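Local coordinates for E3 ubiquitin-protein ligase TRIM65 (Homo sapiens, PDB 7JL4) that acts as a RING-type E3 ubiquitin ligase in innate immunity, autophagy and microRNA regulation, represented here by its C-terminal PRY-SPRY domain, at residues A[81-86]-A[179-184]. Sequence-based numbering, arbitrary orientation.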
ATOM      1  N   ASP A  81       1.464   5.836 -11.551  1.00 30.72           N
ATOM      2  CA  ASP A  81       0.448   6.851 -11.828  1.00 32.60           C
ATOM      3  C   ASP A  81      -0.420   6.975 -10.583  1.00 37.37           C
ATOM      4  O   ASP A  81      -0.285   6.193  -9.639  1.00 30.33           O
ATOM      5  CB  ASP A  81      -0.404   6.461 -13.033  1.00 30.80           C
ATOM      6  CG  ASP A  81      -1.154   7.643 -13.656  1.00 43.10           C
ATOM      7  OD1 ASP A  81      -1.012   8.805 -13.197  1.00 32.29           O
ATOM      8  OD2 ASP A  81      -1.874   7.382 -14.638  1.00 32.33           O
ATOM      9  N   HIS A  82      -1.331   7.957 -10.600  1.00 35.26           N
ATOM     10  CA  HIS A  82      -2.324   8.069  -9.541  1.00 30.10           C
ATOM     11  C   HIS A  82      -3.373   6.969  -9.692  1.00 24.65           C
ATOM     12  O   HIS A  82      -3.383   6.211 -10.665  1.00 30.93           O
ATOM     13  CB  HIS A  82      -2.999   9.439  -9.573  1.00 31.12           C
ATOM     14  CG  HIS A  82      -3.684   9.727 -10.875  1.00 31.21           C
ATOM     15  ND1 HIS A  82      -4.831   9.071 -11.265  1.00 34.64           N
ATOM     16  CD2 HIS A  82      -3.354  10.550 -11.894  1.00 30.15           C
ATOM     17  CE1 HIS A  82      -5.195   9.500 -12.462  1.00 37.95           C
ATOM     18  NE2 HIS A  82      -4.317  10.400 -12.865  1.00 39.36           N
ATOM     19  N   SER A  83      -4.319   6.961  -8.747  1.00 28.32           N
ATOM     20  CA  SER A  83      -5.390   5.964  -8.644  1.00 27.82           C
ATOM     21  C   SER A  83      -4.829   4.620  -8.174  1.00 28.80           C
ATOM     22  O   SER A  83      -5.019   3.577  -8.800  1.00 26.66           O
ATOM     23  CB  SER A  83      -6.166   5.827  -9.946  1.00 33.63           C
ATOM     24  OG  SER A  83      -6.606   7.117 -10.372  1.00 30.72           O
ATOM     25  N   VAL A  84      -4.103   4.671  -7.061  1.00 29.36           N
ATOM     26  CA  VAL A  84      -3.693   3.497  -6.308  1.00 21.56           C
ATOM     27  C   VAL A  84      -3.973   3.771  -4.838  1.00 22.69           C
ATOM     28  O   VAL A  84      -4.058   4.927  -4.406  1.00 26.11           O
ATOM     29  CB  VAL A  84      -2.196   3.156  -6.538  1.00 24.96           C
ATOM     30  CG1 VAL A  84      -1.932   2.913  -8.029  1.00 24.83           C
ATOM     31  CG2 VAL A  84      -1.305   4.275  -6.037  1.00 23.98           C
ATOM     32  N   THR A  85      -4.104   2.692  -4.052  1.00 19.37           N
ATOM     33  CA  THR A  85      -4.278   2.807  -2.608  1.00 16.33           C
ATOM     34  C   THR A  85      -3.235   1.934  -1.932  1.00 20.32           C
ATOM     35  O   THR A  85      -3.029   0.788  -2.343  1.00 21.58           O
ATOM     36  CB  THR A  85      -5.670   2.371  -2.128  1.00 21.58           C
ATOM     37  OG1 THR A  85      -6.677   3.152  -2.771  1.00 22.30           O
ATOM     38  CG2 THR A  85      -5.809   2.546  -0.582  1.00 15.59           C
ATOM     39  N   LEU A  86      -2.580   2.482  -0.915  1.00 18.49           N
ATOM     40  CA  LEU A  86      -1.558   1.782  -0.139  1.00 19.43           C
ATOM     41  C   LEU A  86      -2.047   1.680   1.294  1.00 18.33           C
ATOM     42  O   LEU A  86      -2.416   2.696   1.892  1.00 16.09           O
ATOM     43  CB  LEU A  86      -0.230   2.558  -0.153  1.00 22.94           C
ATOM     44  CG  LEU A  86       0.644   2.759  -1.397  1.00 27.57           C
ATOM     45  CD1 LEU A  86      -0.065   3.546  -2.475  1.00 29.57           C
ATOM     46  CD2 LEU A  86       1.830   3.576  -0.930  1.00 33.09           C
ATOM     47  N   TRP A 179      -4.627  -1.312  -3.648  1.00 21.14           N
ATOM     48  CA  TRP A 179      -5.664  -1.238  -4.668  1.00 22.29           C
ATOM     49  C   TRP A 179      -5.091  -0.525  -5.887  1.00 28.03           C
ATOM     50  O   TRP A 179      -4.323   0.437  -5.746  1.00 23.94           O
ATOM     51  CB  TRP A 179      -6.873  -0.466  -4.158  1.00 20.20           C
ATOM     52  CG  TRP A 179      -7.923  -0.160  -5.200  1.00 23.31           C
ATOM     53  CD1 TRP A 179      -8.949  -0.957  -5.576  1.00 25.53           C
ATOM     54  CD2 TRP A 179      -8.063   1.068  -5.946  1.00 26.84           C
ATOM     55  NE1 TRP A 179      -9.744  -0.299  -6.529  1.00 26.53           N
ATOM     56  CE2 TRP A 179      -9.203   0.939  -6.769  1.00 26.81           C
ATOM     57  CE3 TRP A 179      -7.327   2.258  -5.997  1.00 23.42           C
ATOM     58  CZ2 TRP A 179      -9.620   1.959  -7.635  1.00 30.46           C
ATOM     59  CZ3 TRP A 179      -7.738   3.271  -6.857  1.00 24.91           C
ATOM     60  CH2 TRP A 179      -8.876   3.107  -7.664  1.00 28.21           C
ATOM     61  N   LEU A 180      -5.444  -1.009  -7.077  1.00 27.67           N
ATOM     62  CA  LEU A 180      -4.909  -0.486  -8.332  1.00 27.05           C
ATOM     63  C   LEU A 180      -6.017  -0.347  -9.360  1.00 28.94           C
ATOM     64  O   LEU A 180      -6.661  -1.339  -9.714  1.00 32.64           O
ATOM     65  CB  LEU A 180      -3.830  -1.403  -8.913  1.00 26.33           C
ATOM     66  CG  LEU A 180      -2.483  -1.613  -8.255  1.00 24.50           C
ATOM     67  CD1 LEU A 180      -2.604  -2.622  -7.108  1.00 25.67           C
ATOM     68  CD2 LEU A 180      -1.530  -2.092  -9.348  1.00 24.46           C
ATOM     69  N   LEU A 181      -6.168   0.853  -9.907  1.00 31.96           N
ATOM     70  CA  LEU A 181      -6.993   1.037 -11.092  1.00 33.19           C
ATOM     71  C   LEU A 181      -6.384   0.275 -12.273  1.00 32.86           C
ATOM     72  O   LEU A 181      -5.207  -0.077 -12.266  1.00 31.91           O
ATOM     73  CB  LEU A 181      -7.102   2.521 -11.416  1.00 33.97           C
ATOM     74  CG  LEU A 181      -8.297   2.865 -12.298  1.00 34.19           C
ATOM     75  CD1 LEU A 181      -9.533   2.399 -11.576  1.00 36.53           C
ATOM     76  CD2 LEU A 181      -8.334   4.348 -12.569  1.00 40.49           C
ATOM     77  N   GLU A 182      -7.199   0.004 -13.296  1.00 33.32           N
ATOM     78  CA  GLU A 182      -6.664  -0.653 -14.488  1.00 34.71           C
ATOM     79  C   GLU A 182      -5.557   0.194 -15.107  1.00 40.82           C
ATOM     80  O   GLU A 182      -5.681   1.418 -15.212  1.00 37.08           O
ATOM     81  CB  GLU A 182      -7.775  -0.885 -15.525  1.00 40.70           C
ATOM     82  CG  GLU A 182      -7.293  -1.419 -16.869  1.00 43.12           C
ATOM     83  CD  GLU A 182      -8.405  -1.483 -17.916  1.00 58.07           C
ATOM     84  OE1 GLU A 182      -8.170  -1.081 -19.078  1.00 60.75           O
ATOM     85  OE2 GLU A 182      -9.518  -1.935 -17.570  1.00 57.46           O
ATOM     86  N   GLY A 183      -4.473  -0.470 -15.539  1.00 35.10           N
ATOM     87  CA  GLY A 183      -3.346   0.193 -16.170  1.00 35.99           C
ATOM     88  C   GLY A 183      -2.223   0.601 -15.224  1.00 33.64           C
ATOM     89  O   GLY A 183      -1.147   1.009 -15.694  1.00 35.24           O
ATOM     90  N   ARG A 184      -2.434   0.512 -13.917  1.00 31.80           N
ATOM     91  CA  ARG A 184      -1.445   0.993 -12.968  1.00 33.16           C
ATOM     92  C   ARG A 184      -0.469  -0.122 -12.629  1.00 30.35           C
ATOM     93  O   ARG A 184      -0.831  -1.300 -12.624  1.00 29.32           O
ATOM     94  CB  ARG A 184      -2.105   1.511 -11.686  1.00 30.00           C
ATOM     95  CG  ARG A 184      -2.516   2.981 -11.757  1.00 32.51           C
ATOM     96  CD  ARG A 184      -3.604   3.208 -12.822  1.00 33.82           C
ATOM     97  NE  ARG A 184      -4.048   4.601 -12.839  1.00 31.61           N
ATOM     98  CZ  ARG A 184      -4.817   5.156 -13.773  1.00 35.22           C
ATOM     99  NH1 ARG A 184      -5.242   4.465 -14.828  1.00 35.89           N
ATOM    100  NH2 ARG A 184      -5.140   6.434 -13.658  1.00 35.33           N
TER
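R184 reaches back from the type II turn L181-R184 to H82, beside the start of strand 84-89 and the end of strand 175-180, antiparallel neighbours in the B30.2/SPRY beta-sandwich. Its NE gives an almost straight bond (174°) to H82 O, 2.8 Å away and in the guanidinium plane. One face of that plane carries D81 OD2, 3.5 Å from NH2, a salt bridge of charges alone; over the centre of the opposite face sits L181 CD2. A methionine here would probably leave H82 O without this donor and take this countercharge from the D81 carboxylate. Within the turn, R184 NH1 also bonds E182 O, which helps fix the guanidinium's rotation. T85 N and W179 O (2.8 Å) and W179 N and T85 O pair the strands, and L181 N to S83 O continues the pairing toward the turn. The W179 indole, its CG anti to the backbone N (chi1 172°), extends beside S83 and T85: CE3 lies 3.4 Å from T85 OG1, and CZ3 meets S83 O. Farther out, D103 bonds T85 OG1 and T102 bonds W179 NE1. S83 and V84 both face V116 in a G1 beta bulge, and S83 OG shares a 2.8 Å hydrogen bond with H82 ND1 in the imidazole plane.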